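Local coordinates for protein probable dipeptidase (Pseudomonas aeruginosa, PDB 3B40) that probably acts as a metal-dependent dipeptidase of the M19 membrane dipeptidase family, built on a TIM-barrel fold, at residues Phe87-Glu90 against Ala91-Gln94; Ser215-Ala218 against Leu219-Val222; Pro273-Lys276 against Pro277-Asp280; Asn377-Ala380 against Glu381-Arg385. The protein carries 11 engineered substitutions. All coordinates share one frame; numbering follows the deposited sequence.

In the fold
All four contacts lie within single helices or at the start of one, and none touches another. Interaction 1 is near the surface and partly buried, in the first turns of helix 87-108, and differs from the rest in gripping a calcium ion. Interaction 2 sits nearest the middle of the chain, in the helix of a beta-alpha-beta unit of the barrel; one side is buried and the other carries water beside a glutamate. Interaction 3 opens helix 276-288 with a direct lysine-aspartate salt bridge and, separately, an apolar leucine pair. Interaction 4, about 41 Å from interaction 1 between centres and across the chain's centre, is a helix packed by three others, with apolar pairs inside and an arginine-glutamate bridge one turn apart.

Interaction 1 (Phe87-Glu90 against Ala91-Gln94); sequences FVDE and ARHQ. With CA (calcium ion), chain F.
With CG anti to the backbone N in Asp89 (chi1 -172°) and anti to the carbonyl carbon in His93 (chi1 -66°), the carboxylate and the imidazole one turn on come together round a calcium ion. Asp89 chelates it through both oxygens, OD1 and OD2 each 2.6 Å from the metal, and His93 NE2 closes the group at 2.6 Å. The carboxylate stands steeply to the ring, the planes 75° apart, and OD2 comes within 3.1 Å of CE1 of His93. Asp89 O lies over one face of that same ring, 3.4 Å above its plane, while also accepting the N-H of His93. This is an i, i+4 metal site on one side of helix 87-108, in its first two turns, near the surface of this M19-family protein. Glu90 brings a further carboxylate near the ring edge: its OE2 is 4.1 Å from His93 ND1, with the planes almost perpendicular. On the neighbouring side of the helix, Val88 CG1 rests over a face of the Arg92 guanidinium, 3.7 Å from NH2, displaced from the centre of the group. Tyr141 covers Val88 and Ala91, while Gln94 turns its OE1 to the backbone N-H of Trp70.

Interaction 2 (Ser215-Ala218 against Leu219-Val222); sequences STKA and LEQV
Thr216 CG2 and Glu220 OE2 meet at 3.6 Å, the methyl group touching a carboxylate whose chain runs back along the helix over Thr216 O. The other oxygen, OE1, is held by water: one molecule donates to it at 3.0 Å and also to the backbone O of Lys217. A second water lies between OE1 and Lys217 NZ, but it is implausibly close to OE1 and its bond from NZ is weak, so a link between the two charges, with NZ 5.4 Å from OE1, is doubtful. These groups ride on helix 216-225, the crossover helix of a beta-alpha-beta unit between strands 208-210 and 230-235 of the barrel. Ser215 is its N-cap: OG accepts from Ala218 N at 3.3 Å, and its own O takes the N-H of Leu219 in a nearly straight bond (169°). Farther out, Thr216 OG1 is bonded to Glu251 of helix 249-257, against which Leu219 also packs, on Leu254. Gln221 lays its amide over Lys217 O, with CG 3.3 Å from that oxygen, then spends its polar end on the loop ahead of helix 193-205, bonding to Leu191 N and Gly189 O.

Interaction 3 (Pro273-Lys276 against Pro277-Asp280); sequences PLSK and PTLD
Ser275 O receives the N-H of Leu279 in a nearly straight bond (171°) and that of Thr278 more weakly, while Lys276 O takes Asp280 N at 2.7 Å, nearly along the C=O axis, so the extended chain passes into the first turn of a helix. Proline fits at position 277, where a first-turn residue needs no N-H for an intrahelical bond. Lys276 and Asp280, one turn apart (i, i+4), are joined at their charged ends, NZ meeting OD1 at 2.7 Å on the syn side, 20° out of the carboxylate plane. The lysine gets there by folding: its chain bends at chi2 (52°) and again at chi4, and the two side chains cross at about a right angle. On the inner side, Leu279 lays CD2 against CB of Leu274 at 3.7 Å and also against its CD1 at 4.0 Å, with its other methyl, CD1, close to Leu274 O. Ser275 holds the N-cap position but makes no capping bond; OG, 3.6 Å from Thr278 OG1, is instead bonded to Glu330, as is the threonine hydroxyl. That shared carboxylate follows helix 313-328, whose Leu327 and Ile326 take up Leu274 and Thr278, so the start of helix 276-288 is seated against the end of its neighbour.

Interaction 4 (Asn377-Ala380 against Glu381-Arg385); sequences NVTA and ELITR
Ile383 reaches back over the preceding turn toward Thr379. Its CB lies 3.5 Å from Thr379 O, CG1 is closer at 3.3 Å from the same oxygen, and CD1 ends 4.0 Å from Thr379 CG2, the two side chains meeting at a slant. CG1 is sent that way by a first torsion of -70°, anti to the carbonyl carbon. Beyond Thr379, the isoleucine packs on Val11 and His14 of helix 9-19 and Ile392 of helix 389-409; His14 is a calcium ligand, so this packing borders a metal site. On the next side of helix 375-385, Val378 CG1 and Leu382 CD1 run alongside each other in the same direction, beside Leu395 and Trp396 of that same helix 389-409. Thr384 turns its hydroxyl back to the helix: OG1 donates to Ala380 O at 2.7 Å, which also accepts Thr384 N from the opposite face of its plane. Arg385 grips Glu381 side-on, NE and NH2 both bonding OE2, with NE at 3.0 Å on the anti lone pair. NH1 forms salt bridges with Asp340 and Asp343, and Tyr7 OH is hydrogen-bonded to Glu381 OE1. Three carboxylates around the guanidinium would be expected to favour its positive charge.

Interaction 1 (Phe87-Glu90 against Ala91-Gln94)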
ATOM      1  N   PHE A  87      18.226  -1.496 -15.432  1.00 37.28           N
ATOM      2  CA  PHE A  87      17.008  -1.040 -14.757  1.00 36.13           C
ATOM      3  C   PHE A  87      17.066  -1.202 -13.240  1.00 35.33           C
ATOM      4  O   PHE A  87      16.434  -0.431 -12.513  1.00 35.52           O
ATOM      5  CB  PHE A  87      15.796  -1.800 -15.308  1.00 36.47           C
ATOM      6  CG  PHE A  87      15.182  -1.166 -16.520  1.00 35.80           C
ATOM      7  CD1 PHE A  87      13.830  -0.860 -16.538  1.00 36.17           C
ATOM      8  CD2 PHE A  87      15.958  -0.847 -17.626  1.00 37.20           C
ATOM      9  CE1 PHE A  87      13.250  -0.269 -17.652  1.00 38.34           C
ATOM     10  CE2 PHE A  87      15.393  -0.259 -18.749  1.00 37.70           C
ATOM     11  CZ  PHE A  87      14.036   0.037 -18.763  1.00 37.03           C
ATOM     12  N   VAL A  88      17.813  -2.202 -12.762  1.00 34.00           N
ATOM     13  CA  VAL A  88      17.984  -2.399 -11.315  1.00 32.61           C
ATOM     14  C   VAL A  88      18.651  -1.181 -10.686  1.00 32.12           C
ATOM     15  O   VAL A  88      18.233  -0.726  -9.620  1.00 31.96           O
ATOM     16  CB  VAL A  88      18.769  -3.695 -10.954  1.00 33.10           C
ATOM     17  CG1 VAL A  88      18.768  -3.923  -9.435  1.00 31.76           C
ATOM     18  CG2 VAL A  88      18.162  -4.914 -11.660  1.00 32.97           C
ATOM     19  N   ASP A  89      19.679  -0.647 -11.342  1.00 31.43           N
ATOM     20  CA  ASP A  89      20.377   0.512 -10.802  1.00 31.23           C
ATOM     21  C   ASP A  89      19.489   1.754 -10.828  1.00 29.84           C
ATOM     22  O   ASP A  89      19.552   2.591  -9.931  1.00 29.07           O
ATOM     23  CB  ASP A  89      21.689   0.781 -11.537  1.00 32.11           C
ATOM     24  CG  ASP A  89      22.513   1.853 -10.850  1.00 36.01           C
ATOM     25  OD1 ASP A  89      22.950   1.627  -9.682  1.00 38.33           O
ATOM     26  OD2 ASP A  89      22.700   2.934 -11.465  1.00 39.45           O
ATOM     27  N   GLU A  90      18.657   1.866 -11.852  1.00 28.32           N
ATOM     28  CA  GLU A  90      17.687   2.963 -11.916  1.00 28.03           C
ATOM     29  C   GLU A  90      16.700   2.904 -10.753  1.00 26.04           C
ATOM     30  O   GLU A  90      16.396   3.920 -10.134  1.00 25.77           O
ATOM     31  CB  GLU A  90      16.915   2.934 -13.229  1.00 27.88           C
ATOM     32  CG  GLU A  90      16.191   4.247 -13.504  1.00 33.50           C
ATOM     33  CD  GLU A  90      17.167   5.406 -13.715  1.00 38.36           C
ATOM     34  OE1 GLU A  90      18.205   5.182 -14.384  1.00 40.09           O
ATOM     35  OE2 GLU A  90      16.911   6.523 -13.199  1.00 40.38           O
ATOM     36  N   ALA A  91      16.202   1.700 -10.473  1.00 25.30           N
ATOM     37  CA  ALA A  91      15.289   1.458  -9.371  1.00 23.91           C
ATOM     38  C   ALA A  91      15.953   1.861  -8.048  1.00 23.55           C
ATOM     39  O   ALA A  91      15.289   2.401  -7.167  1.00 23.04           O
ATOM     40  CB  ALA A  91      14.827  -0.017  -9.362  1.00 23.84           C
ATOM     41  N   ARG A  92      17.269   1.651  -7.942  1.00 23.41           N
ATOM     42  CA  ARG A  92      18.064   2.103  -6.774  1.00 23.68           C
ATOM     43  C   ARG A  92      18.151   3.629  -6.659  1.00 23.62           C
ATOM     44  O   ARG A  92      18.084   4.191  -5.566  1.00 22.76           O
ATOM     45  CB  ARG A  92      19.468   1.528  -6.812  1.00 23.93           C
ATOM     46  CG  ARG A  92      19.546   0.034  -6.573  1.00 26.38           C
ATOM     47  CD  ARG A  92      21.007  -0.410  -6.313  1.00 29.07           C
ATOM     48  NE  ARG A  92      21.048  -1.868  -6.250  1.00 33.76           N
ATOM     49  CZ  ARG A  92      21.646  -2.653  -7.145  1.00 33.96           C
ATOM     50  NH1 ARG A  92      22.333  -2.123  -8.165  1.00 34.31           N
ATOM     51  NH2 ARG A  92      21.586  -3.969  -6.986  1.00 33.11           N
ATOM     52  N   HIS A  93      18.296   4.296  -7.796  1.00 23.34           N
ATOM     53  CA  HIS A  93      18.195   5.755  -7.843  1.00 23.69           C
ATOM     54  C   HIS A  93      16.827   6.283  -7.381  1.00 22.14           C
ATOM     55  O   HIS A  93      16.770   7.276  -6.687  1.00 22.12           O
ATOM     56  CB  HIS A  93      18.504   6.255  -9.247  1.00 24.19           C
ATOM     57  CG  HIS A  93      19.922   6.022  -9.669  1.00 28.92           C
ATOM     58  ND1 HIS A  93      20.336   6.132 -10.981  1.00 32.89           N
ATOM     59  CD2 HIS A  93      21.019   5.673  -8.954  1.00 31.44           C
ATOM     60  CE1 HIS A  93      21.627   5.866 -11.054  1.00 34.06           C
ATOM     61  NE2 HIS A  93      22.065   5.582  -9.839  1.00 32.96           N
ATOM     62  N   GLN A  94      15.749   5.602  -7.754  1.00 21.17           N
ATOM     63  CA  GLN A  94      14.386   5.932  -7.293  1.00 20.60           C
ATOM     64  C   GLN A  94      14.302   5.829  -5.749  1.00 20.28           C
ATOM     65  O   GLN A  94      13.701   6.696  -5.100  1.00 20.00           O
ATOM     66  CB  GLN A  94      13.333   5.023  -7.949  1.00 20.58           C
ATOM     67  CG  GLN A  94      13.228   5.110  -9.487  1.00 21.84           C
ATOM     68  CD  GLN A  94      12.600   3.868 -10.159  1.00 21.78           C
ATOM     69  OE1 GLN A  94      11.754   3.170  -9.583  1.00 21.72           O
ATOM     70  NE2 GLN A  94      13.021   3.596 -11.401  1.00 23.20           N
TER
HETATM   71 CA    CA F 451      24.113   3.963  -9.505  1.00 55.06          CA

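Interaction 2 (Ser215-Ala218 against Leu219-Val222)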
ATOM      1  N   SER A 215       2.456 -12.783  -3.753  1.00 13.16           N
ATOM      2  CA  SER A 215       1.633 -13.934  -4.132  1.00 12.94           C
ATOM      3  C   SER A 215       1.129 -14.680  -2.873  1.00 13.13           C
ATOM      4  O   SER A 215       1.670 -14.501  -1.749  1.00 13.98           O
ATOM      5  CB  SER A 215       2.435 -14.880  -5.044  1.00 13.78           C
ATOM      6  OG  SER A 215       3.265 -15.704  -4.265  1.00 12.86           O
ATOM      7  N   THR A 216       0.096 -15.491  -3.045  1.00 12.86           N
ATOM      8  CA  THR A 216      -0.459 -16.285  -1.944  1.00 13.04           C
ATOM      9  C   THR A 216       0.525 -17.262  -1.334  1.00 12.61           C
ATOM     10  O   THR A 216       0.621 -17.354  -0.107  1.00 12.13           O
ATOM     11  CB  THR A 216      -1.744 -17.010  -2.362  1.00 13.34           C
ATOM     12  OG1 THR A 216      -2.739 -16.004  -2.618  1.00 15.06           O
ATOM     13  CG2 THR A 216      -2.257 -17.945  -1.217  1.00 11.65           C
ATOM     14  N   LYS A 217       1.265 -17.972  -2.177  1.00 12.55           N
ATOM     15  CA  LYS A 217       2.289 -18.889  -1.674  1.00 13.46           C
ATOM     16  C   LYS A 217       3.406 -18.205  -0.909  1.00 13.33           C
ATOM     17  O   LYS A 217       3.935 -18.779   0.044  1.00 13.77           O
ATOM     18  CB  LYS A 217       2.893 -19.713  -2.810  1.00 13.59           C
ATOM     19  CG  LYS A 217       1.963 -20.816  -3.300  1.00 16.17           C
ATOM     20  CD  LYS A 217       2.496 -21.391  -4.626  1.00 20.07           C
ATOM     21  CE  LYS A 217       1.437 -22.273  -5.305  1.00 24.70           C
ATOM     22  NZ  LYS A 217       0.992 -23.380  -4.397  1.00 26.88           N
ATOM     23  N   ALA A 218       3.772 -16.994  -1.324  1.00 13.07           N
ATOM     24  CA  ALA A 218       4.865 -16.280  -0.675  1.00 12.54           C
ATOM     25  C   ALA A 218       4.391 -15.799   0.687  1.00 13.06           C
ATOM     26  O   ALA A 218       5.127 -15.894   1.662  1.00 11.52           O
ATOM     27  CB  ALA A 218       5.311 -15.135  -1.509  1.00 12.47           C
ATOM     28  N   LEU A 219       3.156 -15.298   0.727  1.00 13.48           N
ATOM     29  CA  LEU A 219       2.495 -14.951   1.978  1.00 13.77           C
ATOM     30  C   LEU A 219       2.522 -16.149   2.918  1.00 14.45           C
ATOM     31  O   LEU A 219       2.854 -15.991   4.081  1.00 12.85           O
ATOM     32  CB  LEU A 219       1.037 -14.552   1.736  1.00 13.70           C
ATOM     33  CG  LEU A 219       0.285 -13.927   2.920  1.00 15.17           C
ATOM     34  CD1 LEU A 219      -0.769 -12.913   2.439  1.00 14.89           C
ATOM     35  CD2 LEU A 219      -0.326 -14.965   3.878  1.00 16.39           C
ATOM     36  N   GLU A 220       2.166 -17.338   2.407  1.00 14.23           N
ATOM     37  CA  GLU A 220       2.054 -18.519   3.251  1.00 15.83           C
ATOM     38  C   GLU A 220       3.397 -18.843   3.874  1.00 15.21           C
ATOM     39  O   GLU A 220       3.456 -19.225   5.039  1.00 17.17           O
ATOM     40  CB  GLU A 220       1.510 -19.718   2.452  1.00 14.14           C
ATOM     41  CG  GLU A 220      -0.003 -19.612   2.176  1.00 17.72           C
ATOM     42  CD  GLU A 220      -0.503 -20.630   1.160  1.00 18.52           C
ATOM     43  OE1 GLU A 220       0.317 -21.303   0.503  1.00 22.51           O
ATOM     44  OE2 GLU A 220      -1.724 -20.735   0.993  1.00 22.97           O
ATOM     45  N   GLN A 221       4.462 -18.687   3.083  1.00 14.97           N
ATOM     46  CA  GLN A 221       5.839 -18.949   3.514  1.00 15.48           C
ATOM     47  C   GLN A 221       6.326 -17.894   4.487  1.00 14.96           C
ATOM     48  O   GLN A 221       7.021 -18.218   5.446  1.00 15.60           O
ATOM     49  CB  GLN A 221       6.759 -19.072   2.296  1.00 15.14           C
ATOM     50  CG  GLN A 221       6.430 -20.314   1.476  1.00 17.97           C
ATOM     51  CD  GLN A 221       7.083 -20.365   0.124  1.00 20.26           C
ATOM     52  OE1 GLN A 221       8.115 -19.730  -0.147  1.00 21.22           O
ATOM     53  NE2 GLN A 221       6.497 -21.154  -0.739  1.00 21.50           N
ATOM     54  N   VAL A 222       5.952 -16.640   4.267  1.00 13.84           N
ATOM     55  CA  VAL A 222       6.295 -15.611   5.253  1.00 14.59           C
ATOM     56  C   VAL A 222       5.646 -16.005   6.590  1.00 14.48           C
ATOM     57  O   VAL A 222       6.322 -16.004   7.607  1.00 14.00           O
ATOM     58  CB  VAL A 222       5.838 -14.174   4.848  1.00 14.52           C
ATOM     59  CG1 VAL A 222       5.959 -13.188   6.044  1.00 12.21           C
ATOM     60  CG2 VAL A 222       6.634 -13.660   3.703  1.00 13.97           C
TER
HETATM   61  O   HOH W   1       3.248 -21.892   0.287  1.00 22.20           O
HETATM   62  O   HOH W   2      -0.185 -22.895  -1.317  1.00 31.96           O

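Interaction 3 (Pro273-Lys276 against Pro277-Asp280)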
ATOM      1  N   PRO A 273     -16.390  -4.193  -7.876  1.00 16.55           N
ATOM      2  CA  PRO A 273     -16.180  -4.843  -9.182  1.00 17.48           C
ATOM      3  C   PRO A 273     -16.534  -3.888 -10.343  1.00 18.15           C
ATOM      4  O   PRO A 273     -17.476  -3.124 -10.225  1.00 19.32           O
ATOM      5  CB  PRO A 273     -17.152  -6.039  -9.170  1.00 17.49           C
ATOM      6  CG  PRO A 273     -17.607  -6.199  -7.758  1.00 18.17           C
ATOM      7  CD  PRO A 273     -17.350  -4.922  -7.021  1.00 16.63           C
ATOM      8  N   LEU A 274     -15.780  -3.927 -11.435  1.00 18.53           N
ATOM      9  CA  LEU A 274     -16.020  -3.033 -12.566  1.00 19.23           C
ATOM     10  C   LEU A 274     -17.441  -3.190 -13.098  1.00 19.90           C
ATOM     11  O   LEU A 274     -17.940  -4.316 -13.255  1.00 20.32           O
ATOM     12  CB  LEU A 274     -15.014  -3.302 -13.692  1.00 18.98           C
ATOM     13  CG  LEU A 274     -13.523  -3.051 -13.392  1.00 19.09           C
ATOM     14  CD1 LEU A 274     -12.661  -3.475 -14.589  1.00 18.73           C
ATOM     15  CD2 LEU A 274     -13.210  -1.611 -13.020  1.00 19.06           C
ATOM     16  N   SER A 275     -18.095  -2.054 -13.334  1.00 20.77           N
ATOM     17  CA  SER A 275     -19.453  -2.011 -13.889  1.00 21.36           C
ATOM     18  C   SER A 275     -19.479  -2.544 -15.313  1.00 21.99           C
ATOM     19  O   SER A 275     -18.463  -2.505 -16.015  1.00 22.59           O
ATOM     20  CB  SER A 275     -19.997  -0.587 -13.866  1.00 20.88           C
ATOM     21  OG  SER A 275     -19.224   0.255 -14.701  1.00 21.10           O
ATOM     22  N   LYS A 276     -20.641  -3.040 -15.739  1.00 23.05           N
ATOM     23  CA  LYS A 276     -20.785  -3.616 -17.087  1.00 24.24           C
ATOM     24  C   LYS A 276     -20.357  -2.690 -18.238  1.00 24.36           C
ATOM     25  O   LYS A 276     -19.673  -3.148 -19.174  1.00 24.02           O
ATOM     26  CB  LYS A 276     -22.198  -4.194 -17.313  1.00 24.34           C
ATOM     27  CG  LYS A 276     -22.291  -5.139 -18.507  1.00 26.73           C
ATOM     28  CD  LYS A 276     -21.217  -6.228 -18.415  1.00 29.57           C
ATOM     29  CE  LYS A 276     -21.631  -7.509 -19.145  1.00 30.57           C
ATOM     30  NZ  LYS A 276     -21.320  -7.455 -20.591  1.00 32.68           N
ATOM     31  N   PRO A 277     -20.746  -1.382 -18.189  1.00 24.63           N
ATOM     32  CA  PRO A 277     -20.267  -0.494 -19.274  1.00 24.58           C
ATOM     33  C   PRO A 277     -18.749  -0.452 -19.439  1.00 24.61           C
ATOM     34  O   PRO A 277     -18.248  -0.268 -20.557  1.00 24.63           O
ATOM     35  CB  PRO A 277     -20.804   0.889 -18.866  1.00 24.62           C
ATOM     36  CG  PRO A 277     -22.040   0.570 -18.063  1.00 24.68           C
ATOM     37  CD  PRO A 277     -21.641  -0.659 -17.261  1.00 24.77           C
ATOM     38  N   THR A 278     -18.025  -0.609 -18.336  1.00 24.23           N
ATOM     39  CA  THR A 278     -16.567  -0.578 -18.362  1.00 23.78           C
ATOM     40  C   THR A 278     -16.062  -1.922 -18.912  1.00 23.59           C
ATOM     41  O   THR A 278     -15.193  -1.943 -19.773  1.00 22.71           O
ATOM     42  CB  THR A 278     -15.979  -0.271 -16.958  1.00 23.81           C
ATOM     43  OG1 THR A 278     -16.285   1.085 -16.594  1.00 26.12           O
ATOM     44  CG2 THR A 278     -14.470  -0.455 -16.926  1.00 22.31           C
ATOM     45  N   LEU A 279     -16.625  -3.027 -18.414  1.00 23.63           N
ATOM     46  CA  LEU A 279     -16.324  -4.368 -18.936  1.00 23.68           C
ATOM     47  C   LEU A 279     -16.568  -4.486 -20.442  1.00 24.31           C
ATOM     48  O   LEU A 279     -15.740  -5.033 -21.160  1.00 24.53           O
ATOM     49  CB  LEU A 279     -17.096  -5.460 -18.177  1.00 23.49           C
ATOM     50  CG  LEU A 279     -16.819  -5.576 -16.664  1.00 23.62           C
ATOM     51  CD1 LEU A 279     -17.695  -6.633 -16.030  1.00 23.91           C
ATOM     52  CD2 LEU A 279     -15.346  -5.858 -16.396  1.00 23.56           C
ATOM     53  N   ASP A 280     -17.703  -3.967 -20.908  1.00 25.02           N
ATOM     54  CA  ASP A 280     -18.007  -3.893 -22.341  1.00 25.40           C
ATOM     55  C   ASP A 280     -16.923  -3.133 -23.111  1.00 24.98           C
ATOM     56  O   ASP A 280     -16.417  -3.603 -24.127  1.00 25.00           O
ATOM     57  CB  ASP A 280     -19.368  -3.237 -22.553  1.00 26.59           C
ATOM     58  CG  ASP A 280     -20.521  -4.141 -22.170  1.00 28.57           C
ATOM     59  OD1 ASP A 280     -20.311  -5.369 -22.048  1.00 32.42           O
ATOM     60  OD2 ASP A 280     -21.647  -3.623 -21.998  1.00 33.52           O
TER

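Interaction 4 (Asn377-Ala380 against Glu381-Arg385)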
ATOM      1  N   ASN A 377     -13.967  12.010   7.289  1.00 16.15           N
ATOM      2  CA  ASN A 377     -15.054  11.439   6.494  1.00 15.19           C
ATOM      3  C   ASN A 377     -15.127   9.911   6.650  1.00 14.42           C
ATOM      4  O   ASN A 377     -16.221   9.357   6.690  1.00 14.20           O
ATOM      5  CB  ASN A 377     -14.874  11.780   5.020  1.00 15.57           C
ATOM      6  CG  ASN A 377     -15.219  13.227   4.707  1.00 18.30           C
ATOM      7  OD1 ASN A 377     -15.618  13.995   5.605  1.00 20.05           O
ATOM      8  ND2 ASN A 377     -15.100  13.606   3.426  1.00 16.52           N
ATOM      9  N   VAL A 378     -13.968   9.252   6.749  1.00 12.91           N
ATOM     10  CA  VAL A 378     -13.894   7.794   6.951  1.00 13.42           C
ATOM     11  C   VAL A 378     -14.435   7.537   8.336  1.00 13.94           C
ATOM     12  O   VAL A 378     -15.304   6.664   8.534  1.00 13.90           O
ATOM     13  CB  VAL A 378     -12.410   7.233   6.852  1.00 14.02           C
ATOM     14  CG1 VAL A 378     -12.383   5.731   7.092  1.00 14.01           C
ATOM     15  CG2 VAL A 378     -11.780   7.551   5.489  1.00 13.64           C
ATOM     16  N   THR A 379     -13.963   8.334   9.299  1.00 13.60           N
ATOM     17  CA  THR A 379     -14.468   8.233  10.668  1.00 15.20           C
ATOM     18  C   THR A 379     -15.985   8.448  10.789  1.00 15.25           C
ATOM     19  O   THR A 379     -16.654   7.781  11.573  1.00 16.33           O
ATOM     20  CB  THR A 379     -13.694   9.168  11.617  1.00 15.50           C
ATOM     21  OG1 THR A 379     -12.305   8.818  11.564  1.00 14.50           O
ATOM     22  CG2 THR A 379     -14.197   9.013  13.052  1.00 15.36           C
ATOM     23  N   ALA A 380     -16.518   9.386  10.015  1.00 15.49           N
ATOM     24  CA  ALA A 380     -17.963   9.642   9.993  1.00 15.56           C
ATOM     25  C   ALA A 380     -18.775   8.423   9.524  1.00 15.95           C
ATOM     26  O   ALA A 380     -19.849   8.138  10.071  1.00 16.51           O
ATOM     27  CB  ALA A 380     -18.263  10.821   9.114  1.00 14.34           C
ATOM     28  N   GLU A 381     -18.281   7.736   8.493  1.00 16.93           N
ATOM     29  CA  GLU A 381     -18.903   6.472   8.025  1.00 16.45           C
ATOM     30  C   GLU A 381     -18.796   5.367   9.081  1.00 15.74           C
ATOM     31  O   GLU A 381     -19.750   4.620   9.273  1.00 15.98           O
ATOM     32  CB  GLU A 381     -18.327   6.013   6.689  1.00 16.25           C
ATOM     33  CG  GLU A 381     -19.028   4.785   6.040  1.00 19.17           C
ATOM     34  CD  GLU A 381     -20.519   4.959   5.765  1.00 26.39           C
ATOM     35  OE1 GLU A 381     -20.980   6.101   5.536  1.00 28.28           O
ATOM     36  OE2 GLU A 381     -21.242   3.931   5.765  1.00 28.95           O
ATOM     37  N   LEU A 382     -17.628   5.244   9.724  1.00 15.19           N
ATOM     38  CA  LEU A 382     -17.446   4.342  10.880  1.00 14.65           C
ATOM     39  C   LEU A 382     -18.409   4.630  12.046  1.00 15.38           C
ATOM     40  O   LEU A 382     -19.074   3.722  12.571  1.00 15.93           O
ATOM     41  CB  LEU A 382     -15.994   4.348  11.367  1.00 13.61           C
ATOM     42  CG  LEU A 382     -14.944   3.746  10.425  1.00 12.40           C
ATOM     43  CD1 LEU A 382     -13.513   4.197  10.816  1.00  9.59           C
ATOM     44  CD2 LEU A 382     -15.128   2.232  10.387  1.00 12.35           C
ATOM     45  N   ILE A 383     -18.496   5.887  12.456  1.00 16.00           N
ATOM     46  CA  ILE A 383     -19.500   6.272  13.469  1.00 17.40           C
ATOM     47  C   ILE A 383     -20.914   5.789  13.056  1.00 18.51           C
ATOM     48  O   ILE A 383     -21.615   5.109  13.807  1.00 18.51           O
ATOM     49  CB  ILE A 383     -19.485   7.807  13.705  1.00 17.60           C
ATOM     50  CG1 ILE A 383     -18.197   8.217  14.426  1.00 17.60           C
ATOM     51  CG2 ILE A 383     -20.687   8.244  14.520  1.00 18.52           C
ATOM     52  CD1 ILE A 383     -17.873   9.718  14.333  1.00 16.41           C
ATOM     53  N   THR A 384     -21.288   6.103  11.828  1.00 19.77           N
ATOM     54  CA  THR A 384     -22.599   5.778  11.280  1.00 20.93           C
ATOM     55  C   THR A 384     -22.903   4.264  11.348  1.00 22.11           C
ATOM     56  O   THR A 384     -24.042   3.854  11.604  1.00 22.02           O
ATOM     57  CB  THR A 384     -22.679   6.332   9.847  1.00 20.64           C
ATOM     58  OG1 THR A 384     -22.527   7.760   9.911  1.00 20.20           O
ATOM     59  CG2 THR A 384     -23.994   5.981   9.155  1.00 21.25           C
ATOM     60  N   ARG A 385     -21.884   3.438  11.148  1.00 22.64           N
ATOM     61  CA  ARG A 385     -22.102   1.999  11.204  1.00 23.35           C
ATOM     62  C   ARG A 385     -22.099   1.419  12.591  1.00 23.15           C
ATOM     63  O   ARG A 385     -22.384   0.235  12.753  1.00 24.41           O
ATOM     64  CB  ARG A 385     -21.093   1.266  10.360  1.00 23.75           C
ATOM     65  CG  ARG A 385     -21.236   1.691   8.965  1.00 23.98           C
ATOM     66  CD  ARG A 385     -21.224   0.541   8.027  1.00 22.75           C
ATOM     67  NE  ARG A 385     -21.072   1.095   6.706  1.00 18.32           N
ATOM     68  CZ  ARG A 385     -20.732   0.397   5.646  1.00 19.08           C
ATOM     69  NH1 ARG A 385     -20.475  -0.906   5.751  1.00 18.45           N
ATOM     70  NH2 ARG A 385     -20.634   1.013   4.500  1.00 18.89           N
TER